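Local coordinates for MutT/nudix family protein (Deinococcus radiodurans, PDB 2W4E) that probably hydrolyses ADP-ribose with magnesium as cofactor, as ADP-ribose pyrophosphatases of the Nudix family do, at residues G4-F9 with E45-A50; L11-Q16 with G137-R142; A112-M117 with L130-A135. One frame throughout, in Å; residues are numbered along the deposited sequence.

Contact 1: G4-F9 with E45-A50; sequences GPRAVF and EDLGAA
Arg6 and Val8, on the first strand of the Nudix domain, reach across to Glu45, Leu47 and Ala50, where a loop turns into helix 47-59. Residues 39-60 carry the Nudix box, which in this family usually supplies the metal-binding glutamates. This contact lays the box loop and helix against the sheet. The inner part is apolar. Val8 and Ala50 are both buried. Val8 was modelled in two conformers. In the one described, CG1 fills the crowded position between the backbone N and the carbonyl carbon (chi1 61°). There Val8 CG1 stands 4.1 Å from Ala50 CB. Because Val8 has a second conformer, the exact fit is uncertain. Val41 also packs on Ala50, and Leu86 on Val8.

The outer part is mixed, polar and apolar, and partly exposed. The Arg6 chain leaves the strand straight and bends at chi3 (-69°), which turns its guanidinium toward the start of the helix. The Leu47 and Arg6 side chains cross at about a right angle. Arg6 NH1 lies 3.3 Å from Leu47 CD1, a methyl at the guanidinium edge. Arg6 NH2 reaches Glu45 O at 3.2 Å, but the N-H...O angle of 120° makes this a weak bond. Asp46 sits at the N-cap position, though its side chain makes no capping bond. Its OD1 is 5.6 Å from Arg6 NH1, so the two charges would attract only at a distance. The Glu45 side chain serves the box itself: OE1 forms a salt bridge with Arg53, and OE2 accepts from the backbone N of Glu42.

The chemistry is thus divided. Apolar contact joins strand and helix on the inside. Outside, between these segments, Arg6 has one weak bond and a methyl contact; Tyr84 and Val41 also touch it.

Contact 2: L11-Q16 with G137-R142; sequences LPVTAQ and GELTRR
Leu139 carries most of this contact, and it meets Leu11 and Val13 with one methyl each. This packs the C-terminal helix of the Nudix fold on the first strand of the mixed sheet. The CG of Leu139 is anti to the carbonyl carbon (chi1 -64°), which sends the fork of the side chain toward strand 6-14. Leu139 CD2 lies 4.2 Å from Val13 CG2. Leu139 CD1 lies 4.3 Å from Leu11 CD2. Val13 and Leu139 meet methyl to methyl, at the ends of their branches. Leu11 and Val13 are two apart on the strand and point to the same helix. Leu111 and Tyr115 of helix 111-120 and Leu89 of strand 82-93 also pack on Leu139.

Charged groups gather beside Leu139 at the helix end. Arg142 grips Glu138 side-on, with NE and NH2 both directed to OE2. The Arg142 NE to Glu138 OE2 distance is 2.6 Å, along the anti lone pair. Arg141 NH2 comes to Glu138 OE1 at 3.2 Å, from above the carboxylate plane.

The two sets of groups do different work. Across this contact only buried methyls hold the end of the helix to strand 6-14. Glu138, Arg141 and Arg142 form a salt-bridge network at the end of helix 126-141, and Arg142 NH1 carries it on to Glu65 of strand 65-68.

Contact 3: A112-M117 with L130-A135; sequences AEVYRM and LTLWQA
Val114 and Tyr115 grip Leu132 where two helices of the Nudix fold, 111-120 and 126-141, pack together. The short segments run at 121° to each other, and their axes come within 11.1 Å. Tyr115 has CG anti to its carbonyl carbon (chi1 -77°), which swings the ring over to the other helix. The ring crosses the Leu132 side chain obliquely, with Tyr115 CZ 3.8 Å from Leu132 CD2. Val114 has CG1 anti to the backbone N (chi1 -178°), which points that methyl at Leu132. It approaches the same leucine methyl across the chain: Val114 CG1 is 3.8 Å from Leu132 CD2. Leu132 CD2 is thus touched by both residues. Ala135 CB adds a looser touch beside the Tyr115 hydroxyl.

Outside the interface, Arg116 holds Glu113 side-on, one nitrogen to each carboxylate oxygen, and also pairs with Glu122. On the other flank of helix 126-141, the Trp133 ring meets Trp133 of the second subunit, so this helix also serves the dimer.

The hydroxyl supplies the polar link in a buried setting. Tyr115 OH donates to Leu132 O at 2.6 Å; the oxygen lies in the plane of the ring, and the donor is tilted from the carbonyl plane.

In the fold
In this Nudix domain of an N-terminally truncated protein, strand 6-14 joins contacts 1 and 2. Their centres are about 22 Å apart, and their segments alternate along the chain. Val8 faces helix 47-59, whereas Leu11 and Val13 face helix 126-141. The strand thus lies between helices, as in the Nudix sandwich. Contacts 2 and 3 share helix 126-141, and their centres are about 10 Å apart. They form one packed cluster, with Leu139 CD1 3.5 Å from Tyr115 OH. Contacts 1 and 3, centres about 22 Å apart, still touch: Phe9 CB meets Thr131 OG1 at 4.2 Å. Contact 1 closes before contact 3 opens. Contact 2 spans contact 3 and brings the C-terminal helix back to the first strand.

Contact 1: G4-F9 with E45-A50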
loop_
_atom_site.group_PDB
_atom_site.type_symbol
_atom_site.label_atom_id
_atom_site.label_comp_id
_atom_site.label_asym_id
_atom_site.label_seq_id
_atom_site.Cartn_x
_atom_site.Cartn_y
_atom_site.Cartn_z
ATOM N N GLY A 4 -19.302 5.453 -5.862
ATOM C CA GLY A 4 -18.186 5.211 -6.773
ATOM C C GLY A 4 -17.853 3.736 -6.926
ATOM O O GLY A 4 -18.436 2.900 -6.229
ATOM N N PRO A 5 -16.934 3.405 -7.855
ATOM C CA PRO A 5 -16.580 1.995 -7.988
ATOM C C PRO A 5 -15.802 1.552 -6.735
ATOM O O PRO A 5 -15.090 2.354 -6.122
ATOM C CB PRO A 5 -15.689 1.969 -9.241
ATOM C CG PRO A 5 -15.104 3.343 -9.336
ATOM C CD PRO A 5 -16.067 4.287 -8.662
ATOM N N ARG A 6 -15.989 0.298 -6.330
ATOM C CA ARG A 6 -15.317 -0.230 -5.141
ATOM C C ARG A 6 -14.820 -1.639 -5.430
ATOM O O ARG A 6 -15.455 -2.371 -6.177
ATOM C CB ARG A 6 -16.280 -0.272 -3.947
ATOM C CG ARG A 6 -16.922 1.071 -3.594
ATOM C CD ARG A 6 -17.892 0.997 -2.408
ATOM N NE ARG A 6 -19.124 0.254 -2.717
ATOM C CZ ARG A 6 -19.940 -0.294 -1.810
ATOM N NH1 ARG A 6 -19.684 -0.205 -0.507
ATOM N NH2 ARG A 6 -21.019 -0.952 -2.217
ATOM N N ALA A 7 -13.694 -2.029 -4.824
ATOM C CA ALA A 7 -13.279 -3.431 -4.839
ATOM C C ALA A 7 -12.897 -3.782 -3.411
ATOM O O ALA A 7 -12.509 -2.896 -2.620
ATOM C CB ALA A 7 -12.095 -3.622 -5.774
ATOM N N VAL A 8 -12.997 -5.069 -3.094
ATOM C CA VAL A 8 -12.643 -5.578 -1.780
ATOM C C VAL A 8 -11.380 -6.421 -1.891
ATOM O O VAL A 8 -11.190 -7.101 -2.888
ATOM C CB VAL A 8 -13.839 -6.361 -1.178
ATOM C CG1 VAL A 8 -14.217 -7.562 -2.052
ATOM C CG2 VAL A 8 -13.527 -6.761 0.218
ATOM N N PHE A 9 -10.478 -6.304 -0.913
ATOM C CA PHE A 9 -9.252 -7.086 -0.905
ATOM C C PHE A 9 -9.295 -7.850 0.397
ATOM O O PHE A 9 -9.632 -7.295 1.440
ATOM C CB PHE A 9 -8.015 -6.176 -0.958
ATOM C CG PHE A 9 -7.641 -5.765 -2.345
ATOM C CD1 PHE A 9 -6.496 -6.277 -2.951
ATOM C CD2 PHE A 9 -8.454 -4.886 -3.068
ATOM C CE1 PHE A 9 -6.157 -5.936 -4.284
ATOM C CE2 PHE A 9 -8.123 -4.550 -4.387
ATOM C CZ PHE A 9 -6.970 -5.079 -4.986
ATOM N N GLU A 45 -24.448 -4.823 -3.722
ATOM C CA GLU A 45 -23.660 -5.628 -2.797
ATOM C C GLU A 45 -23.083 -4.830 -1.659
ATOM O O GLU A 45 -22.476 -3.789 -1.853
ATOM C CB GLU A 45 -22.549 -6.356 -3.535
ATOM C CG GLU A 45 -22.314 -7.762 -3.048
ATOM C CD GLU A 45 -21.293 -8.472 -3.889
ATOM O OE1 GLU A 45 -21.287 -9.725 -3.898
ATOM O OE2 GLU A 45 -20.485 -7.782 -4.554
ATOM N N ASP A 46 -23.279 -5.344 -0.462
ATOM C CA ASP A 46 -22.635 -4.826 0.716
ATOM C C ASP A 46 -21.175 -5.314 0.763
ATOM O O ASP A 46 -20.850 -6.347 0.164
ATOM C CB ASP A 46 -23.400 -5.323 1.924
ATOM C CG ASP A 46 -22.900 -4.736 3.207
ATOM O OD1 ASP A 46 -22.149 -3.729 3.147
ATOM O OD2 ASP A 46 -23.268 -5.282 4.278
ATOM N N LEU A 47 -20.312 -4.570 1.464
ATOM C CA LEU A 47 -18.872 -4.862 1.483
ATOM C C LEU A 47 -18.604 -6.246 2.064
ATOM O O LEU A 47 -17.843 -7.023 1.465
ATOM C CB LEU A 47 -18.074 -3.819 2.260
ATOM C CG LEU A 47 -18.243 -2.354 1.870
ATOM C CD1 LEU A 47 -19.618 -1.788 2.371
ATOM C CD2 LEU A 47 -17.062 -1.532 2.404
ATOM N N GLY A 48 -19.259 -6.536 3.198
ATOM C CA GLY A 48 -19.173 -7.832 3.896
ATOM C C GLY A 48 -19.515 -8.967 2.962
ATOM O O GLY A 48 -18.816 -9.977 2.918
ATOM N N ALA A 49 -20.571 -8.770 2.158
ATOM C CA ALA A 49 -21.073 -9.810 1.255
ATOM C C ALA A 49 -20.206 -10.016 0.023
ATOM O O ALA A 49 -19.993 -11.164 -0.413
ATOM C CB ALA A 49 -22.531 -9.520 0.841
ATOM N N ALA A 50 -19.721 -8.920 -0.563
ATOM C CA ALA A 50 -18.747 -9.022 -1.658
ATOM C C ALA A 50 -17.504 -9.822 -1.194
ATOM O O ALA A 50 -16.987 -10.696 -1.917
ATOM C CB ALA A 50 -18.328 -7.621 -2.115
#

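Contact 2: L11-Q16 with G137-R142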
loop_
_atom_site.group_PDB
_atom_site.type_symbol
_atom_site.label_atom_id
_atom_site.label_comp_id
_atom_site.label_asym_id
_atom_site.label_seq_id
_atom_site.Cartn_x
_atom_site.Cartn_y
_atom_site.Cartn_z
ATOM N N LEU A 11 -7.193 -10.552 2.858
ATOM C CA LEU A 11 -6.083 -11.383 3.289
ATOM C C LEU A 11 -6.639 -12.586 4.096
ATOM O O LEU A 11 -7.052 -12.420 5.233
ATOM C CB LEU A 11 -5.104 -10.555 4.143
ATOM C CG LEU A 11 -3.999 -11.329 4.903
ATOM C CD1 LEU A 11 -3.175 -12.193 3.897
ATOM C CD2 LEU A 11 -3.121 -10.268 5.639
ATOM N N PRO A 12 -6.659 -13.798 3.508
ATOM C CA PRO A 12 -7.287 -14.921 4.184
ATOM C C PRO A 12 -6.231 -15.689 4.991
ATOM O O PRO A 12 -5.143 -16.015 4.454
ATOM C CB PRO A 12 -7.782 -15.793 2.998
ATOM C CG PRO A 12 -7.378 -15.062 1.753
ATOM C CD PRO A 12 -6.187 -14.246 2.188
ATOM N N VAL A 13 -6.516 -15.957 6.268
ATOM C CA VAL A 13 -5.551 -16.650 7.131
ATOM C C VAL A 13 -6.247 -17.860 7.780
ATOM O O VAL A 13 -7.350 -17.726 8.353
ATOM C CB VAL A 13 -4.956 -15.715 8.193
ATOM C CG1 VAL A 13 -4.136 -16.492 9.263
ATOM C CG2 VAL A 13 -4.108 -14.562 7.557
ATOM N N THR A 14 -5.604 -19.019 7.706
ATOM C CA THR A 14 -6.178 -20.255 8.286
ATOM C C THR A 14 -5.982 -20.314 9.820
ATOM O O THR A 14 -5.209 -19.511 10.387
ATOM C CB THR A 14 -5.519 -21.477 7.650
ATOM O OG1 THR A 14 -4.146 -21.576 8.097
ATOM C CG2 THR A 14 -5.541 -21.335 6.165
ATOM N N ALA A 15 -6.679 -21.242 10.475
ATOM C CA ALA A 15 -6.470 -21.559 11.899
ATOM C C ALA A 15 -5.009 -21.854 12.205
ATOM O O ALA A 15 -4.537 -21.564 13.296
ATOM C CB ALA A 15 -7.348 -22.809 12.335
ATOM N N GLN A 16 -4.300 -22.418 11.234
ATOM C CA GLN A 16 -2.872 -22.729 11.370
ATOM C C GLN A 16 -1.937 -21.531 11.119
ATOM O O GLN A 16 -0.726 -21.690 11.171
ATOM C CB GLN A 16 -2.490 -23.839 10.380
ATOM C CG GLN A 16 -2.713 -25.254 10.856
ATOM C CD GLN A 16 -4.125 -25.559 11.259
ATOM O OE1 GLN A 16 -5.049 -25.475 10.437
ATOM N NE2 GLN A 16 -4.313 -25.970 12.512
ATOM N N GLY A 137 -0.273 -5.741 12.680
ATOM C CA GLY A 137 -0.494 -5.497 14.132
ATOM C C GLY A 137 -1.501 -6.497 14.697
ATOM O O GLY A 137 -1.225 -7.190 15.704
ATOM N N GLU A 138 -2.653 -6.596 14.039
ATOM C CA GLU A 138 -3.668 -7.633 14.376
ATOM C C GLU A 138 -3.115 -9.069 14.445
ATOM O O GLU A 138 -3.391 -9.808 15.391
ATOM C CB GLU A 138 -4.837 -7.546 13.381
ATOM C CG GLU A 138 -6.073 -8.296 13.766
ATOM C CD GLU A 138 -6.814 -7.740 15.014
ATOM O OE1 GLU A 138 -7.099 -6.525 15.117
ATOM O OE2 GLU A 138 -7.126 -8.548 15.898
ATOM N N LEU A 139 -2.356 -9.493 13.434
ATOM C CA LEU A 139 -1.869 -10.886 13.438
ATOM C C LEU A 139 -0.848 -11.158 14.554
ATOM O O LEU A 139 -0.750 -12.279 15.100
ATOM C CB LEU A 139 -1.290 -11.232 12.059
ATOM C CG LEU A 139 -2.343 -11.208 10.909
ATOM C CD1 LEU A 139 -1.633 -11.230 9.552
ATOM C CD2 LEU A 139 -3.251 -12.413 11.056
ATOM N N THR A 140 -0.070 -10.131 14.873
ATOM C CA THR A 140 0.960 -10.242 15.928
ATOM C C THR A 140 0.287 -10.321 17.287
ATOM O O THR A 140 0.647 -11.141 18.104
ATOM C CB THR A 140 1.885 -9.023 15.903
ATOM O OG1 THR A 140 2.383 -8.850 14.563
ATOM C CG2 THR A 140 3.057 -9.216 16.898
ATOM N N ARG A 141 -0.698 -9.467 17.506
ATOM C CA ARG A 141 -1.480 -9.481 18.748
ATOM C C ARG A 141 -2.158 -10.815 19.030
ATOM O O ARG A 141 -2.150 -11.284 20.166
ATOM C CB ARG A 141 -2.510 -8.371 18.737
ATOM C CG ARG A 141 -1.856 -7.021 18.820
ATOM C CD ARG A 141 -2.847 -5.914 19.124
ATOM N NE ARG A 141 -3.827 -5.686 18.061
ATOM C CZ ARG A 141 -3.703 -4.802 17.064
ATOM N NH1 ARG A 141 -2.607 -4.055 16.940
ATOM N NH2 ARG A 141 -4.687 -4.659 16.178
ATOM N N ARG A 142 -2.691 -11.450 17.995
ATOM C CA ARG A 142 -3.313 -12.776 18.133
ATOM C C ARG A 142 -2.305 -13.938 18.210
ATOM O O ARG A 142 -2.708 -15.099 18.392
ATOM C CB ARG A 142 -4.271 -13.017 16.965
ATOM C CG ARG A 142 -5.471 -12.117 16.986
ATOM C CD ARG A 142 -6.217 -12.202 15.674
ATOM N NE ARG A 142 -7.242 -11.172 15.648
ATOM C CZ ARG A 142 -8.540 -11.418 15.787
ATOM N NH1 ARG A 142 -8.954 -12.662 15.923
ATOM N NH2 ARG A 142 -9.421 -10.424 15.750
#

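Contact 3: A112-M117 with L130-A135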
loop_
_atom_site.group_PDB
_atom_site.type_symbol
_atom_site.label_atom_id
_atom_site.label_comp_id
_atom_site.label_asym_id
_atom_site.label_seq_id
_atom_site.Cartn_x
_atom_site.Cartn_y
_atom_site.Cartn_z
ATOM N N ALA A 112 4.944 -16.356 8.447
ATOM C CA ALA A 112 6.310 -15.869 8.693
ATOM C C ALA A 112 7.060 -15.663 7.369
ATOM O O ALA A 112 7.779 -14.670 7.174
ATOM C CB ALA A 112 7.053 -16.856 9.620
ATOM N N GLU A 113 6.840 -16.590 6.444
ATOM C CA GLU A 113 7.383 -16.533 5.109
ATOM C C GLU A 113 6.769 -15.414 4.261
ATOM O O GLU A 113 7.482 -14.684 3.597
ATOM C CB GLU A 113 7.188 -17.890 4.423
ATOM C CG GLU A 113 7.681 -17.917 2.998
ATOM C CD GLU A 113 9.173 -17.535 2.833
ATOM O OE1 GLU A 113 9.940 -17.409 3.822
ATOM O OE2 GLU A 113 9.575 -17.363 1.678
ATOM N N VAL A 114 5.458 -15.246 4.351
ATOM C CA VAL A 114 4.803 -14.111 3.686
ATOM C C VAL A 114 5.381 -12.746 4.131
ATOM O O VAL A 114 5.679 -11.860 3.284
ATOM C CB VAL A 114 3.269 -14.140 3.881
ATOM C CG1 VAL A 114 2.620 -12.962 3.134
ATOM C CG2 VAL A 114 2.732 -15.422 3.310
ATOM N N TYR A 115 5.555 -12.573 5.433
ATOM C CA TYR A 115 6.116 -11.301 5.938
ATOM C C TYR A 115 7.620 -11.156 5.653
ATOM O O TYR A 115 8.124 -10.012 5.499
ATOM C CB TYR A 115 5.741 -11.045 7.411
ATOM C CG TYR A 115 4.302 -10.557 7.469
ATOM C CD1 TYR A 115 3.224 -11.466 7.494
ATOM C CD2 TYR A 115 4.012 -9.195 7.413
ATOM C CE1 TYR A 115 1.867 -11.013 7.499
ATOM C CE2 TYR A 115 2.662 -8.729 7.420
ATOM C CZ TYR A 115 1.611 -9.643 7.457
ATOM O OH TYR A 115 0.319 -9.177 7.459
ATOM N N ARG A 116 8.327 -12.294 5.535
ATOM C CA ARG A 116 9.719 -12.219 5.093
ATOM C C ARG A 116 9.719 -11.703 3.652
ATOM O O ARG A 116 10.453 -10.766 3.331
ATOM C CB ARG A 116 10.439 -13.559 5.202
ATOM C CG ARG A 116 11.912 -13.424 4.848
ATOM C CD ARG A 116 12.495 -14.772 4.359
ATOM N NE ARG A 116 11.852 -15.226 3.128
ATOM C CZ ARG A 116 11.988 -14.664 1.924
ATOM N NH1 ARG A 116 12.794 -13.629 1.721
ATOM N NH2 ARG A 116 11.325 -15.169 0.895
ATOM N N MET A 117 8.879 -12.282 2.799
ATOM C CA MET A 117 8.708 -11.786 1.433
ATOM C C MET A 117 8.379 -10.281 1.397
ATOM O O MET A 117 9.011 -9.528 0.672
ATOM C CB MET A 117 7.658 -12.577 0.680
ATOM C CG MET A 117 8.065 -14.020 0.388
ATOM S SD MET A 117 6.615 -15.062 -0.053
ATOM C CE MET A 117 6.338 -14.485 -1.714
ATOM N N LEU A 130 0.074 -3.396 0.799
ATOM C CA LEU A 130 -0.427 -2.423 1.779
ATOM C C LEU A 130 -1.358 -3.167 2.752
ATOM O O LEU A 130 -1.360 -2.899 3.930
ATOM C CB LEU A 130 -1.189 -1.268 1.094
ATOM C CG LEU A 130 -1.857 -0.222 1.997
ATOM C CD1 LEU A 130 -0.902 0.324 3.140
ATOM C CD2 LEU A 130 -2.373 0.920 1.157
ATOM N N THR A 131 -2.147 -4.112 2.244
ATOM C CA THR A 131 -3.084 -4.849 3.122
ATOM C C THR A 131 -2.298 -5.653 4.160
ATOM O O THR A 131 -2.686 -5.725 5.341
ATOM C CB THR A 131 -4.001 -5.741 2.278
ATOM O OG1 THR A 131 -4.725 -4.906 1.379
ATOM C CG2 THR A 131 -5.030 -6.547 3.159
ATOM N N LEU A 132 -1.201 -6.265 3.705
ATOM C CA LEU A 132 -0.341 -7.084 4.606
ATOM C C LEU A 132 0.248 -6.216 5.705
ATOM O O LEU A 132 0.253 -6.600 6.869
ATOM C CB LEU A 132 0.771 -7.814 3.839
ATOM C CG LEU A 132 0.269 -9.042 3.057
ATOM C CD1 LEU A 132 1.299 -9.321 1.921
ATOM C CD2 LEU A 132 0.143 -10.250 4.016
ATOM N N TRP A 133 0.737 -5.040 5.337
ATOM C CA TRP A 133 1.229 -4.141 6.351
ATOM C C TRP A 133 0.106 -3.771 7.318
ATOM O O TRP A 133 0.305 -3.804 8.519
ATOM C CB TRP A 133 1.842 -2.876 5.741
ATOM C CG TRP A 133 3.193 -3.089 5.212
ATOM C CD1 TRP A 133 3.567 -3.104 3.897
ATOM C CD2 TRP A 133 4.382 -3.330 5.972
ATOM N NE1 TRP A 133 4.925 -3.332 3.791
ATOM C CE2 TRP A 133 5.451 -3.483 5.046
ATOM C CE3 TRP A 133 4.657 -3.413 7.335
ATOM C CZ2 TRP A 133 6.765 -3.723 5.450
ATOM C CZ3 TRP A 133 5.976 -3.637 7.748
ATOM C CH2 TRP A 133 7.015 -3.774 6.798
ATOM N N GLN A 134 -1.061 -3.389 6.805
ATOM C CA GLN A 134 -2.139 -2.943 7.714
ATOM C C GLN A 134 -2.637 -4.073 8.627
ATOM O O GLN A 134 -3.077 -3.802 9.732
ATOM C CB GLN A 134 -3.341 -2.403 6.908
ATOM C CG GLN A 134 -3.126 -1.072 6.143
ATOM C CD GLN A 134 -4.339 -0.814 5.224
ATOM O OE1 GLN A 134 -5.104 -1.743 4.936
ATOM N NE2 GLN A 134 -4.501 0.391 4.760
ATOM N N ALA A 135 -2.570 -5.334 8.177
ATOM C CA ALA A 135 -3.035 -6.467 8.997
ATOM C C ALA A 135 -2.016 -6.932 10.061
ATOM O O ALA A 135 -2.337 -7.735 10.934
ATOM C CB ALA A 135 -3.372 -7.658 8.076
#